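PDB 3FDH: SusD homolog from Bacteroides thetaiotaomicron VPI-5482, which is a SusD/RagB-family protein that probably binds sugars at the outer membrane for uptake, as its starch-binding relatives do. Local coordinates for residues M207-R212 / P491-G496; L122-F127 / Q155-Q160; E433-F438 / K459-Y464; Q160-L165 / G200-Y205. One frame throughout, in Å; residues are numbered along the deposited sequence.

From the N terminus, contact 2 comes first: it closes a loop by bringing 155-160 back against 122-127, pairing helix 106-127 with helix 154-171. Contact 4 follows directly, sharing Gln160, and sets the next turns of helix 154-171 against helix 191-208. Contacts 2 and 4 are thus in series along the chain. Contact 1 opens just beyond, at the end of helix 191-208, and closes only near the C terminus at 491-496. Within that long span lies contact 3, where helix 431-443 meets the loop 459-464. Arg208 of contact 1 joins three of them, with salt bridges to Asp125 of contact 2 and Glu433 of contact 3.

Contact 1: M207-R212 / P491-G496; sequences MRLINR and PVWWAG
Arg212 and Trp493 form a flat stack, the guanidinium plane turned just 8° from the indole. CZ lies over the five-membered ring in a cation-pi contact, while Arg212 CG covers the six-membered ring, 3.6 Å from Trp493 CZ2. The bend at chi2 (-68°) keeps Arg212 CD on the indole too, 3.7 Å from Trp493 CE2.

The same guanidinium makes the hydrogen bonds. Side-on, Arg212 NE (2.9 Å) and Arg212 NH2 (3.0 Å) both grip Trp493 O, which lies in the guanidinium plane and also accepts from Gly496 N. An alanine in place of Arg212 would probably cost this carbonyl two donors and the indole its stacked guanidinium and methylenes, leaving only CB near the six-membered ring.

CH-pi contact holds the second tryptophan: Arg208 CG and CD lie over one face of Trp494, with CD 3.5 Å from Trp494 CE2, and Val492 CG2 covers the opposite face. Leu209 CD2 adds apolar contact with Trp494 CB at 3.7 Å. A water accepts from Asn211 N and lies 2.8 Å from Trp494 O.

Arginine suits both places because its methylenes pack on indole while its charged end bonds, at Arg208 to Asp125 and Glu433; the C-terminal segment is therefore held by stacking and polar bonds together.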
loop_
_atom_site.group_PDB
_atom_site.type_symbol
_atom_site.label_atom_id
_atom_site.label_comp_id
_atom_site.label_asym_id
_atom_site.label_seq_id
_atom_site.Cartn_x
_atom_site.Cartn_y
_atom_site.Cartn_z
HETATM N N MSE A 207 -1.784 -2.132 14.879
HETATM C CA MSE A 207 -0.377 -2.539 14.782
HETATM C C MSE A 207 0.476 -1.335 14.411
HETATM O O MSE A 207 1.623 -1.193 14.848
HETATM C CB MSE A 207 -0.192 -3.671 13.775
HETATM C CG MSE A 207 1.230 -4.197 13.788
HETATM SE SE MSE A 207 1.633 -5.181 15.357
HETATM C CE MSE A 207 0.697 -6.648 14.665
ATOM N N ARG A 208 -0.098 -0.425 13.630
ATOM C CA ARG A 208 0.675 0.765 13.195
ATOM C C ARG A 208 1.246 1.558 14.351
ATOM O O ARG A 208 2.374 2.076 14.293
ATOM C CB ARG A 208 -0.200 1.703 12.371
ATOM C CG ARG A 208 0.575 2.933 11.894
ATOM C CD ARG A 208 1.253 2.676 10.553
ATOM N NE ARG A 208 0.258 2.831 9.490
ATOM C CZ ARG A 208 -0.160 1.881 8.660
ATOM N NH1 ARG A 208 0.376 0.681 8.661
ATOM N NH2 ARG A 208 -1.069 2.173 7.750
ATOM N N LEU A 209 0.455 1.648 15.425
ATOM C CA LEU A 209 0.797 2.535 16.559
ATOM C C LEU A 209 1.445 1.834 17.747
ATOM O O LEU A 209 1.589 2.393 18.817
ATOM C CB LEU A 209 -0.438 3.243 17.067
ATOM C CG LEU A 209 -1.303 4.035 16.095
ATOM C CD1 LEU A 209 -2.308 4.851 16.902
ATOM C CD2 LEU A 209 -0.510 4.921 15.179
ATOM N N ILE A 210 1.826 0.608 17.518
ATOM C CA ILE A 210 2.336 -0.272 18.585
ATOM C C ILE A 210 3.508 0.309 19.362
ATOM O O ILE A 210 3.610 0.128 20.559
ATOM C CB ILE A 210 2.702 -1.682 18.038
ATOM C CG1 ILE A 210 2.766 -2.700 19.185
ATOM C CG2 ILE A 210 4.007 -1.644 17.208
ATOM C CD1 ILE A 210 1.438 -2.899 19.895
ATOM N N ASN A 211 4.398 0.994 18.659
ATOM C CA ASN A 211 5.560 1.584 19.311
ATOM C C ASN A 211 5.164 2.507 20.442
ATOM O O ASN A 211 5.899 2.699 21.419
ATOM C CB ASN A 211 6.387 2.350 18.271
ATOM C CG ASN A 211 7.708 2.852 18.804
ATOM O OD1 ASN A 211 8.311 2.244 19.690
ATOM N ND2 ASN A 211 8.198 3.938 18.223
ATOM N N ARG A 212 3.964 3.056 20.313
ATOM C CA ARG A 212 3.468 4.057 21.239
ATOM C C ARG A 212 2.544 3.478 22.312
ATOM O O ARG A 212 2.039 4.182 23.180
ATOM C CB ARG A 212 2.735 5.156 20.482
ATOM C CG ARG A 212 3.602 6.015 19.630
ATOM C CD ARG A 212 4.533 6.857 20.525
ATOM N NE ARG A 212 5.375 7.720 19.703
ATOM C CZ ARG A 212 6.147 8.682 20.168
ATOM N NH1 ARG A 212 6.265 8.902 21.471
ATOM N NH2 ARG A 212 6.824 9.416 19.317
ATOM N N PRO A 491 11.343 11.562 12.129
ATOM C CA PRO A 491 10.400 10.449 11.915
ATOM C C PRO A 491 8.973 10.889 12.243
ATOM O O PRO A 491 8.769 11.843 12.961
ATOM C CB PRO A 491 10.819 9.415 12.959
ATOM C CG PRO A 491 12.139 9.801 13.425
ATOM C CD PRO A 491 12.331 11.262 13.174
ATOM N N VAL A 492 7.990 10.165 11.747
ATOM C CA VAL A 492 6.587 10.457 12.127
ATOM C C VAL A 492 6.379 9.985 13.578
ATOM O O VAL A 492 7.195 9.233 14.130
ATOM C CB VAL A 492 5.560 9.835 11.125
ATOM C CG1 VAL A 492 5.889 10.397 9.727
ATOM C CG2 VAL A 492 5.561 8.276 11.114
ATOM N N TRP A 493 5.298 10.421 14.200
ATOM C CA TRP A 493 5.071 10.084 15.615
ATOM C C TRP A 493 5.015 8.599 15.955
ATOM O O TRP A 493 5.653 8.147 16.897
ATOM C CB TRP A 493 3.855 10.810 16.126
ATOM C CG TRP A 493 3.476 10.496 17.517
ATOM C CD1 TRP A 493 3.999 11.043 18.660
ATOM C CD2 TRP A 493 2.445 9.601 17.928
ATOM N NE1 TRP A 493 3.351 10.530 19.754
ATOM C CE2 TRP A 493 2.395 9.640 19.333
ATOM C CE3 TRP A 493 1.548 8.765 17.239
ATOM C CZ2 TRP A 493 1.496 8.867 20.074
ATOM C CZ3 TRP A 493 0.654 7.985 17.981
ATOM C CH2 TRP A 493 0.640 8.056 19.389
ATOM N N TRP A 494 4.308 7.819 15.163
ATOM C CA TRP A 494 4.201 6.395 15.474
ATOM C C TRP A 494 5.524 5.686 15.312
ATOM O O TRP A 494 5.687 4.539 15.761
ATOM C CB TRP A 494 3.050 5.670 14.752
ATOM C CG TRP A 494 2.884 5.784 13.241
ATOM C CD1 TRP A 494 1.841 6.375 12.605
ATOM C CD2 TRP A 494 3.740 5.267 12.203
ATOM N NE1 TRP A 494 1.974 6.255 11.246
ATOM C CE2 TRP A 494 3.129 5.587 10.963
ATOM C CE3 TRP A 494 4.938 4.560 12.196
ATOM C CZ2 TRP A 494 3.678 5.234 9.728
ATOM C CZ3 TRP A 494 5.497 4.198 10.935
ATOM C CH2 TRP A 494 4.864 4.555 9.734
ATOM N N ALA A 495 6.486 6.403 14.747
ATOM C CA ALA A 495 7.835 5.848 14.509
ATOM C C ALA A 495 8.806 6.372 15.536
ATOM O O ALA A 495 10.006 6.169 15.424
ATOM C CB ALA A 495 8.329 6.142 13.076
ATOM N N GLY A 496 8.282 7.075 16.533
ATOM C CA GLY A 496 9.117 7.619 17.596
ATOM C C GLY A 496 9.415 9.082 17.411
ATOM O O GLY A 496 10.182 9.679 18.186
HETATM O O HOH W 1 4.483 2.007 15.886
#

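Contact 2: L122-F127 / Q155-Q160; sequences LIADFF and QEIYTQ
Ala124 and Ile157 mark the closest point of two antiparallel helix segments, their CA atoms 6.4 Å apart. The axes of 122-127 and 155-160 come within 9.5 Å and run at 155° to each other. Alanine suits this place, since its small side chain points at the other helix without forcing the backbones apart. Its CB rests 3.6 Å from Ile157 CG2, the branch that stands anti to the backbone N; the other branch of Ile157 ends at CD1, 4.3 Å from Ile123 CG2. Such side-by-side antiparallel packing is consistent with the TPR-like helical framework of SusD proteins, although here helices 106-127 and 154-171 are joined by a long connection and not a tight turn.

Tyr158 bridges the apolar and polar parts. Its ring passes Ala124 CB, with Tyr158 CE1 3.8 Å away, and its hydroxyl donates to Asp125 OD1 over 2.6 Å. That oxygen lies in the ring plane and receives the proton on its syn lone pair. The two side chains cross at about a right angle, the carboxylate plane turned 32° from the ring.

Asp125 is buried, and aspartate suits the spot because it can take several donors: OD1 also accepts from Trp494 NE1, and OD2 forms a salt bridge with Arg208. These neighbours would be expected to stabilise the charged carboxylate.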
loop_
_atom_site.group_PDB
_atom_site.type_symbol
_atom_site.label_atom_id
_atom_site.label_comp_id
_atom_site.label_asym_id
_atom_site.label_seq_id
_atom_site.Cartn_x
_atom_site.Cartn_y
_atom_site.Cartn_z
ATOM N N LEU A 122 -3.782 7.896 5.324
ATOM C CA LEU A 122 -2.749 8.189 4.284
ATOM C C LEU A 122 -2.098 9.513 4.633
ATOM O O LEU A 122 -0.893 9.712 4.546
ATOM C CB LEU A 122 -3.358 8.195 2.864
ATOM C CG LEU A 122 -3.765 6.837 2.283
ATOM C CD1 LEU A 122 -4.627 7.012 1.021
ATOM C CD2 LEU A 122 -2.541 5.958 2.001
ATOM N N ILE A 123 -2.915 10.428 5.103
ATOM C CA ILE A 123 -2.388 11.736 5.467
ATOM C C ILE A 123 -1.399 11.578 6.616
ATOM O O ILE A 123 -0.253 12.070 6.603
ATOM C CB ILE A 123 -3.505 12.725 5.915
ATOM C CG1 ILE A 123 -4.349 13.190 4.722
ATOM C CG2 ILE A 123 -2.900 13.963 6.542
ATOM C CD1 ILE A 123 -5.544 14.052 5.118
ATOM N N ALA A 124 -1.893 10.926 7.647
ATOM C CA ALA A 124 -1.125 10.784 8.878
ATOM C C ALA A 124 0.124 9.972 8.641
ATOM O O ALA A 124 1.185 10.309 9.104
ATOM C CB ALA A 124 -1.990 10.183 10.019
ATOM N N ASP A 125 -0.003 8.894 7.900
ATOM C CA ASP A 125 1.145 7.979 7.687
ATOM C C ASP A 125 2.270 8.584 6.864
ATOM O O ASP A 125 3.488 8.397 7.156
ATOM C CB ASP A 125 0.690 6.684 7.053
ATOM C CG ASP A 125 -0.089 5.862 7.999
ATOM O OD1 ASP A 125 -0.011 6.100 9.232
ATOM O OD2 ASP A 125 -0.820 4.990 7.494
ATOM N N PHE A 126 1.867 9.365 5.867
ATOM C CA PHE A 126 2.843 9.879 4.913
ATOM C C PHE A 126 3.370 11.223 5.256
ATOM O O PHE A 126 4.539 11.480 5.036
ATOM C CB PHE A 126 2.331 9.758 3.466
ATOM C CG PHE A 126 2.383 8.377 3.016
ATOM C CD1 PHE A 126 1.376 7.481 3.368
ATOM C CD2 PHE A 126 3.505 7.906 2.386
ATOM C CE1 PHE A 126 1.502 6.184 3.065
ATOM C CE2 PHE A 126 3.614 6.621 2.045
ATOM C CZ PHE A 126 2.633 5.745 2.399
ATOM N N PHE A 127 2.531 12.061 5.836
ATOM C CA PHE A 127 2.945 13.420 6.092
ATOM C C PHE A 127 3.178 13.783 7.540
ATOM O O PHE A 127 3.829 14.776 7.832
ATOM C CB PHE A 127 1.955 14.391 5.423
ATOM C CG PHE A 127 1.864 14.176 3.959
ATOM C CD1 PHE A 127 2.771 14.755 3.120
ATOM C CD2 PHE A 127 0.869 13.380 3.423
ATOM C CE1 PHE A 127 2.704 14.548 1.770
ATOM C CE2 PHE A 127 0.800 13.153 2.080
ATOM C CZ PHE A 127 1.717 13.725 1.245
ATOM N N GLN A 155 -1.129 11.874 16.248
ATOM C CA GLN A 155 -1.881 11.122 17.249
ATOM C C GLN A 155 -3.359 11.543 17.199
ATOM O O GLN A 155 -4.251 10.706 17.242
ATOM C CB GLN A 155 -1.293 11.272 18.647
ATOM C CG GLN A 155 -2.008 10.434 19.697
ATOM C CD GLN A 155 -1.450 10.681 21.111
ATOM O OE1 GLN A 155 -0.723 11.657 21.353
ATOM N NE2 GLN A 155 -1.799 9.803 22.042
ATOM N N GLU A 156 -3.596 12.839 17.066
ATOM C CA GLU A 156 -4.953 13.356 16.961
ATOM C C GLU A 156 -5.647 12.827 15.721
ATOM O O GLU A 156 -6.833 12.553 15.738
ATOM C CB GLU A 156 -4.979 14.882 16.955
ATOM C CG GLU A 156 -4.736 15.438 18.321
ATOM C CD GLU A 156 -4.481 16.920 18.355
ATOM O OE1 GLU A 156 -4.088 17.516 17.328
ATOM O OE2 GLU A 156 -4.626 17.475 19.452
ATOM N N ILE A 157 -4.882 12.658 14.652
ATOM C CA ILE A 157 -5.462 12.187 13.390
ATOM C C ILE A 157 -5.873 10.736 13.602
ATOM O O ILE A 157 -6.971 10.313 13.220
ATOM C CB ILE A 157 -4.501 12.365 12.177
ATOM C CG1 ILE A 157 -4.195 13.847 11.919
ATOM C CG2 ILE A 157 -5.155 11.696 10.896
ATOM C CD1 ILE A 157 -3.120 14.101 10.851
ATOM N N TYR A 158 -5.010 9.965 14.252
ATOM C CA TYR A 158 -5.311 8.544 14.519
ATOM C C TYR A 158 -6.542 8.361 15.417
ATOM O O TYR A 158 -7.338 7.428 15.224
ATOM C CB TYR A 158 -4.108 7.716 14.987
ATOM C CG TYR A 158 -3.498 6.979 13.789
ATOM C CD1 TYR A 158 -2.543 7.556 12.991
ATOM C CD2 TYR A 158 -3.970 5.758 13.419
ATOM C CE1 TYR A 158 -2.038 6.905 11.893
ATOM C CE2 TYR A 158 -3.501 5.107 12.306
ATOM C CZ TYR A 158 -2.519 5.679 11.548
ATOM O OH TYR A 158 -2.039 5.001 10.459
ATOM N N THR A 159 -6.734 9.273 16.359
ATOM C CA THR A 159 -7.921 9.204 17.185
ATOM C C THR A 159 -9.147 9.366 16.280
ATOM O O THR A 159 -10.147 8.696 16.461
ATOM C CB THR A 159 -7.935 10.286 18.260
ATOM O OG1 THR A 159 -6.873 10.016 19.185
ATOM C CG2 THR A 159 -9.272 10.277 19.001
ATOM N N GLN A 160 -9.031 10.238 15.284
ATOM C CA GLN A 160 -10.132 10.516 14.352
ATOM C C GLN A 160 -10.363 9.334 13.449
ATOM O O GLN A 160 -11.484 8.973 13.119
ATOM C CB GLN A 160 -9.875 11.773 13.521
ATOM C CG GLN A 160 -9.830 13.026 14.356
ATOM C CD GLN A 160 -9.364 14.261 13.579
ATOM O OE1 GLN A 160 -10.086 14.799 12.727
ATOM N NE2 GLN A 160 -8.187 14.767 13.943
#

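Contact 3: E433-F438 / K459-Y464; sequences ETYNDF and KFPLRY
Tyr435 and Leu462 bring the backbones nearest, yet their CA atoms are still 9.3 Å apart, so long aromatic side chains must span the gap between helix 433-438 and the irregular segment 459-464. Tyr435 does most of this. Its side chain leaves the helix toward the loop, CG anti to the backbone N (chi1 174°), and its hydroxyl donates to Pro461 O over 2.7 Å. The acceptor lies in the plane of the tyrosine ring, while the hydroxyl stands above the carbonyl plane.

Rings pack around this bond. Tyr464 crosses Tyr435 obliquely, planes 42° apart, with Tyr464 CE1 3.6 Å from Tyr435 CE2; its own hydroxyl bonds to Ile41 O. Phe460 slides past Tyr435 and sets its CZ against Phe438, 3.7 Å from Phe438 CD2, the planes 53° apart. Pro461 CD, of the following residue, lies over one face of the Phe460 ring, offset toward its rim.

A phenylalanine in place of Tyr435 would probably keep the ring packing but leave Pro461 O without this hydroxyl donor.

The buried contact therefore combines oblique aromatic packing, which joins helix 431-443 to the loop before helix 468-473, with one hydroxyl bond across the two segments that ties the Pro461 carbonyl to the helix.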
loop_
_atom_site.group_PDB
_atom_site.type_symbol
_atom_site.label_atom_id
_atom_site.label_comp_id
_atom_site.label_asym_id
_atom_site.label_seq_id
_atom_site.Cartn_x
_atom_site.Cartn_y
_atom_site.Cartn_z
ATOM N N GLU A 433 1.754 0.546 1.840
ATOM C CA GLU A 433 1.688 -0.073 3.173
ATOM C C GLU A 433 3.041 -0.697 3.582
ATOM O O GLU A 433 3.416 -0.670 4.736
ATOM C CB GLU A 433 0.518 -1.060 3.231
ATOM C CG GLU A 433 0.292 -1.747 4.555
ATOM C CD GLU A 433 -0.081 -0.798 5.686
ATOM O OE1 GLU A 433 -0.390 0.367 5.438
ATOM O OE2 GLU A 433 -0.102 -1.263 6.841
ATOM N N THR A 434 3.784 -1.243 2.635
ATOM C CA THR A 434 5.096 -1.844 2.974
ATOM C C THR A 434 6.059 -0.829 3.516
ATOM O O THR A 434 6.848 -1.099 4.422
ATOM C CB THR A 434 5.706 -2.515 1.833
ATOM O OG1 THR A 434 4.893 -3.657 1.545
ATOM C CG2 THR A 434 7.140 -2.968 2.181
ATOM N N TYR A 435 5.884 0.368 2.996
ATOM C CA TYR A 435 6.693 1.524 3.415
ATOM C C TYR A 435 6.347 1.986 4.853
ATOM O O TYR A 435 7.226 2.368 5.624
ATOM C CB TYR A 435 6.515 2.629 2.405
ATOM C CG TYR A 435 7.171 3.916 2.771
ATOM C CD1 TYR A 435 8.569 4.057 2.720
ATOM C CD2 TYR A 435 6.411 5.017 3.086
ATOM C CE1 TYR A 435 9.166 5.247 3.047
ATOM C CE2 TYR A 435 6.992 6.203 3.389
ATOM C CZ TYR A 435 8.367 6.329 3.359
ATOM O OH TYR A 435 8.871 7.554 3.657
ATOM N N ASN A 436 5.084 1.870 5.217
ATOM C CA ASN A 436 4.652 2.074 6.598
ATOM C C ASN A 436 5.287 1.011 7.482
ATOM O O ASN A 436 5.854 1.329 8.504
ATOM C CB ASN A 436 3.143 2.011 6.760
ATOM C CG ASN A 436 2.435 3.164 6.098
ATOM O OD1 ASN A 436 2.954 4.294 6.096
ATOM N ND2 ASN A 436 1.245 2.891 5.518
ATOM N N ASP A 437 5.196 -0.261 7.086
ATOM C CA ASP A 437 5.769 -1.322 7.905
ATOM C C ASP A 437 7.261 -1.119 8.101
ATOM O O ASP A 437 7.819 -1.334 9.175
ATOM C CB ASP A 437 5.586 -2.701 7.264
ATOM C CG ASP A 437 4.147 -3.297 7.421
ATOM O OD1 ASP A 437 3.537 -3.192 8.506
ATOM O OD2 ASP A 437 3.688 -3.994 6.488
ATOM N N PHE A 438 7.918 -0.604 7.067
ATOM C CA PHE A 438 9.388 -0.498 7.096
ATOM C C PHE A 438 9.777 0.534 8.105
ATOM O O PHE A 438 10.682 0.356 8.935
ATOM C CB PHE A 438 9.973 -0.085 5.705
ATOM C CG PHE A 438 11.470 -0.131 5.676
ATOM C CD1 PHE A 438 12.143 -1.301 5.437
ATOM C CD2 PHE A 438 12.196 0.973 5.976
ATOM C CE1 PHE A 438 13.507 -1.345 5.485
ATOM C CE2 PHE A 438 13.550 0.942 6.007
ATOM C CZ PHE A 438 14.221 -0.218 5.767
ATOM N N LYS A 459 20.012 9.920 3.337
ATOM C CA LYS A 459 18.825 10.305 2.584
ATOM C C LYS A 459 17.727 9.277 2.405
ATOM O O LYS A 459 17.113 9.186 1.345
ATOM C CB LYS A 459 19.204 10.876 1.222
ATOM C CG LYS A 459 19.764 12.285 1.396
ATOM C CD LYS A 459 20.179 12.837 0.098
ATOM C CE LYS A 459 20.322 14.286 0.212
ATOM N NZ LYS A 459 20.709 14.765 -1.138
ATOM N N PHE A 460 17.482 8.508 3.459
ATOM C CA PHE A 460 16.327 7.632 3.470
ATOM C C PHE A 460 15.124 8.447 3.921
ATOM O O PHE A 460 15.126 8.984 5.023
ATOM C CB PHE A 460 16.476 6.458 4.425
ATOM C CG PHE A 460 15.264 5.615 4.428
ATOM C CD1 PHE A 460 14.982 4.804 3.343
ATOM C CD2 PHE A 460 14.343 5.706 5.455
ATOM C CE1 PHE A 460 13.812 4.081 3.275
ATOM C CE2 PHE A 460 13.208 4.959 5.423
ATOM C CZ PHE A 460 12.922 4.145 4.322
ATOM N N PRO A 461 14.091 8.584 3.069
ATOM C CA PRO A 461 12.981 9.407 3.505
ATOM C C PRO A 461 12.080 8.775 4.541
ATOM O O PRO A 461 11.465 7.734 4.319
ATOM C CB PRO A 461 12.191 9.652 2.224
ATOM C CG PRO A 461 12.533 8.497 1.335
ATOM C CD PRO A 461 13.826 7.906 1.793
ATOM N N LEU A 462 11.979 9.473 5.663
ATOM C CA LEU A 462 11.192 8.979 6.813
ATOM C C LEU A 462 9.732 9.337 6.669
ATOM O O LEU A 462 8.879 8.899 7.444
ATOM C CB LEU A 462 11.708 9.600 8.102
ATOM C CG LEU A 462 13.178 9.354 8.395
ATOM C CD1 LEU A 462 13.616 10.085 9.650
ATOM C CD2 LEU A 462 13.399 7.938 8.617
ATOM N N ARG A 463 9.483 10.156 5.658
ATOM C CA ARG A 463 8.140 10.679 5.374
ATOM C C ARG A 463 8.135 11.366 4.032
ATOM O O ARG A 463 9.202 11.528 3.429
ATOM C CB ARG A 463 7.760 11.716 6.448
ATOM C CG ARG A 463 8.647 12.934 6.501
ATOM C CD ARG A 463 8.687 13.501 7.922
ATOM N NE ARG A 463 7.421 14.093 8.347
ATOM C CZ ARG A 463 7.071 14.334 9.601
ATOM N NH1 ARG A 463 7.861 13.988 10.611
ATOM N NH2 ARG A 463 5.896 14.904 9.835
ATOM N N TYR A 464 6.943 11.810 3.613
ATOM C CA TYR A 464 6.763 12.567 2.358
ATOM C C TYR A 464 6.661 14.049 2.706
ATOM O O TYR A 464 6.040 14.402 3.721
ATOM C CB TYR A 464 5.507 12.190 1.610
ATOM C CG TYR A 464 5.626 10.812 0.958
ATOM C CD1 TYR A 464 6.602 9.953 1.377
ATOM C CD2 TYR A 464 4.752 10.417 -0.029
ATOM C CE1 TYR A 464 6.699 8.677 0.805
ATOM C CE2 TYR A 464 4.851 9.198 -0.580
ATOM C CZ TYR A 464 5.806 8.343 -0.180
ATOM O OH TYR A 464 5.811 7.096 -0.810
#

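Contact 4: Q160-L165 / G200-Y205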
loop_
_atom_site.group_PDB
_atom_site.type_symbol
_atom_site.label_atom_id
_atom_site.label_comp_id
_atom_site.label_asym_id
_atom_site.label_seq_id
_atom_site.Cartn_x
_atom_site.Cartn_y
_atom_site.Cartn_z
ATOM N N GLN A 160 -9.031 10.238 15.284
ATOM C CA GLN A 160 -10.132 10.516 14.352
ATOM C C GLN A 160 -10.363 9.334 13.449
ATOM O O GLN A 160 -11.484 8.973 13.119
ATOM C CB GLN A 160 -9.875 11.773 13.521
ATOM C CG GLN A 160 -9.830 13.026 14.356
ATOM C CD GLN A 160 -9.364 14.261 13.579
ATOM O OE1 GLN A 160 -10.086 14.799 12.727
ATOM N NE2 GLN A 160 -8.187 14.767 13.943
ATOM N N ILE A 161 -9.274 8.678 13.119
ATOM C CA ILE A 161 -9.323 7.503 12.254
ATOM C C ILE A 161 -10.110 6.376 12.916
ATOM O O ILE A 161 -11.050 5.787 12.337
ATOM C CB ILE A 161 -7.909 7.027 11.899
ATOM C CG1 ILE A 161 -7.265 8.046 10.961
ATOM C CG2 ILE A 161 -7.932 5.660 11.268
ATOM C CD1 ILE A 161 -5.749 7.884 10.773
ATOM N N ILE A 162 -9.752 6.090 14.154
ATOM C CA ILE A 162 -10.428 4.994 14.887
ATOM C C ILE A 162 -11.906 5.318 15.134
ATOM O O ILE A 162 -12.804 4.460 15.059
ATOM C CB ILE A 162 -9.734 4.689 16.203
ATOM C CG1 ILE A 162 -8.313 4.236 15.913
ATOM C CG2 ILE A 162 -10.529 3.618 16.989
ATOM C CD1 ILE A 162 -8.289 3.000 15.061
ATOM N N SER A 163 -12.141 6.591 15.359
ATOM C CA SER A 163 -13.484 7.086 15.616
ATOM C C SER A 163 -14.355 6.903 14.385
ATOM O O SER A 163 -15.510 6.471 14.471
ATOM C CB SER A 163 -13.417 8.539 16.057
ATOM O OG SER A 163 -14.714 9.069 16.268
ATOM N N TYR A 164 -13.793 7.200 13.230
ATOM C CA TYR A 164 -14.501 6.978 11.979
ATOM C C TYR A 164 -14.851 5.512 11.790
ATOM O O TYR A 164 -15.936 5.163 11.317
ATOM C CB TYR A 164 -13.732 7.476 10.757
ATOM C CG TYR A 164 -13.954 8.947 10.432
ATOM C CD1 TYR A 164 -15.220 9.482 10.373
ATOM C CD2 TYR A 164 -12.885 9.774 10.103
ATOM C CE1 TYR A 164 -15.414 10.815 10.057
ATOM C CE2 TYR A 164 -13.071 11.111 9.776
ATOM C CZ TYR A 164 -14.328 11.624 9.754
ATOM O OH TYR A 164 -14.510 12.961 9.440
ATOM N N LEU A 165 -13.924 4.645 12.170
ATOM C CA LEU A 165 -14.098 3.197 11.972
ATOM C C LEU A 165 -15.167 2.692 12.932
ATOM O O LEU A 165 -16.025 1.890 12.571
ATOM C CB LEU A 165 -12.779 2.422 12.141
ATOM C CG LEU A 165 -11.757 2.641 11.000
ATOM C CD1 LEU A 165 -10.423 1.949 11.275
ATOM C CD2 LEU A 165 -12.370 2.195 9.652
ATOM N N GLY A 200 -10.557 -4.959 9.535
ATOM C CA GLY A 200 -9.236 -5.229 8.957
ATOM C C GLY A 200 -8.414 -4.012 9.134
ATOM O O GLY A 200 -7.215 -4.092 9.517
ATOM N N LEU A 201 -9.071 -2.853 8.960
ATOM C CA LEU A 201 -8.344 -1.557 9.093
ATOM C C LEU A 201 -7.999 -1.278 10.564
ATOM O O LEU A 201 -6.938 -0.740 10.901
ATOM C CB LEU A 201 -9.130 -0.402 8.460
ATOM C CG LEU A 201 -9.239 -0.381 6.932
ATOM C CD1 LEU A 201 -10.172 0.757 6.492
ATOM C CD2 LEU A 201 -7.868 -0.251 6.292
ATOM N N LYS A 202 -8.898 -1.676 11.457
ATOM C CA LYS A 202 -8.611 -1.562 12.870
ATOM C C LYS A 202 -7.383 -2.385 13.222
ATOM O O LYS A 202 -6.582 -2.008 14.052
ATOM C CB LYS A 202 -9.805 -1.954 13.764
ATOM C CG LYS A 202 -10.884 -0.843 13.781
ATOM C CD LYS A 202 -11.944 -0.979 14.854
ATOM C CE LYS A 202 -11.414 -0.549 16.178
ATOM N NZ LYS A 202 -12.465 -0.461 17.204
ATOM N N ALA A 203 -7.211 -3.506 12.569
ATOM C CA ALA A 203 -6.034 -4.335 12.831
ATOM C C ALA A 203 -4.806 -3.609 12.307
ATOM O O ALA A 203 -3.795 -3.451 13.005
ATOM C CB ALA A 203 -6.176 -5.697 12.202
ATOM N N ARG A 204 -4.890 -3.144 11.060
ATOM C CA ARG A 204 -3.744 -2.459 10.435
ATOM C C ARG A 204 -3.288 -1.294 11.274
ATOM O O ARG A 204 -2.096 -1.079 11.521
ATOM C CB ARG A 204 -4.117 -1.940 9.034
ATOM C CG ARG A 204 -3.092 -0.977 8.423
ATOM C CD ARG A 204 -3.598 -0.383 7.088
ATOM N NE ARG A 204 -3.482 -1.281 5.921
ATOM C CZ ARG A 204 -3.759 -0.885 4.682
ATOM N NH1 ARG A 204 -4.193 0.348 4.455
ATOM N NH2 ARG A 204 -3.573 -1.689 3.668
ATOM N N TYR A 205 -4.256 -0.540 11.749
ATOM C CA TYR A 205 -3.966 0.729 12.455
ATOM C C TYR A 205 -3.565 0.522 13.908
ATOM O O TYR A 205 -2.825 1.315 14.471
ATOM C CB TYR A 205 -5.120 1.728 12.358
ATOM C CG TYR A 205 -5.515 2.077 10.929
ATOM C CD1 TYR A 205 -4.558 2.294 9.937
ATOM C CD2 TYR A 205 -6.847 2.253 10.591
ATOM C CE1 TYR A 205 -4.945 2.618 8.639
ATOM C CE2 TYR A 205 -7.243 2.601 9.304
ATOM C CZ TYR A 205 -6.304 2.764 8.330
ATOM O OH TYR A 205 -6.741 3.086 7.062
#
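Tyr205 presents the edge of its ring to Leu165, whose CD1 lies near the ring plane, 3.7 Å from Tyr205 CD2. Ile161 CG2 approaches the same ring atom obliquely, 3.6 Å from Tyr205 CD2. Both aliphatic side chains cross the tyrosine at about a right angle.

Leu165 CD1 also meets Leu201 CB at 3.9 Å and Lys202 CG at 3.8 Å. Its chi2 of 175° extends CD1 away from its own backbone, into this group. Leucine and isoleucine suit the interface because their branched ends reach across between the antiparallel segments 160-165 and 200-205, whose axes lie 10.5 Å apart at 162°. Ala117 and Ala121 of helix 106-127 pack against Leu165 and Tyr205, respectively, so that this helix touches both partners, consistent with the family's helical framework.

Lys202 contributes its methylenes, sliding past Leu165. The chain bends at chi3, CE lies 4.3 Å from Ile162 CG2, and NZ reaches a salt bridge with Asp166. Adhesion between the two segments thus rests on apolar contact, with the lysine charge paired beyond the aliphatic layer.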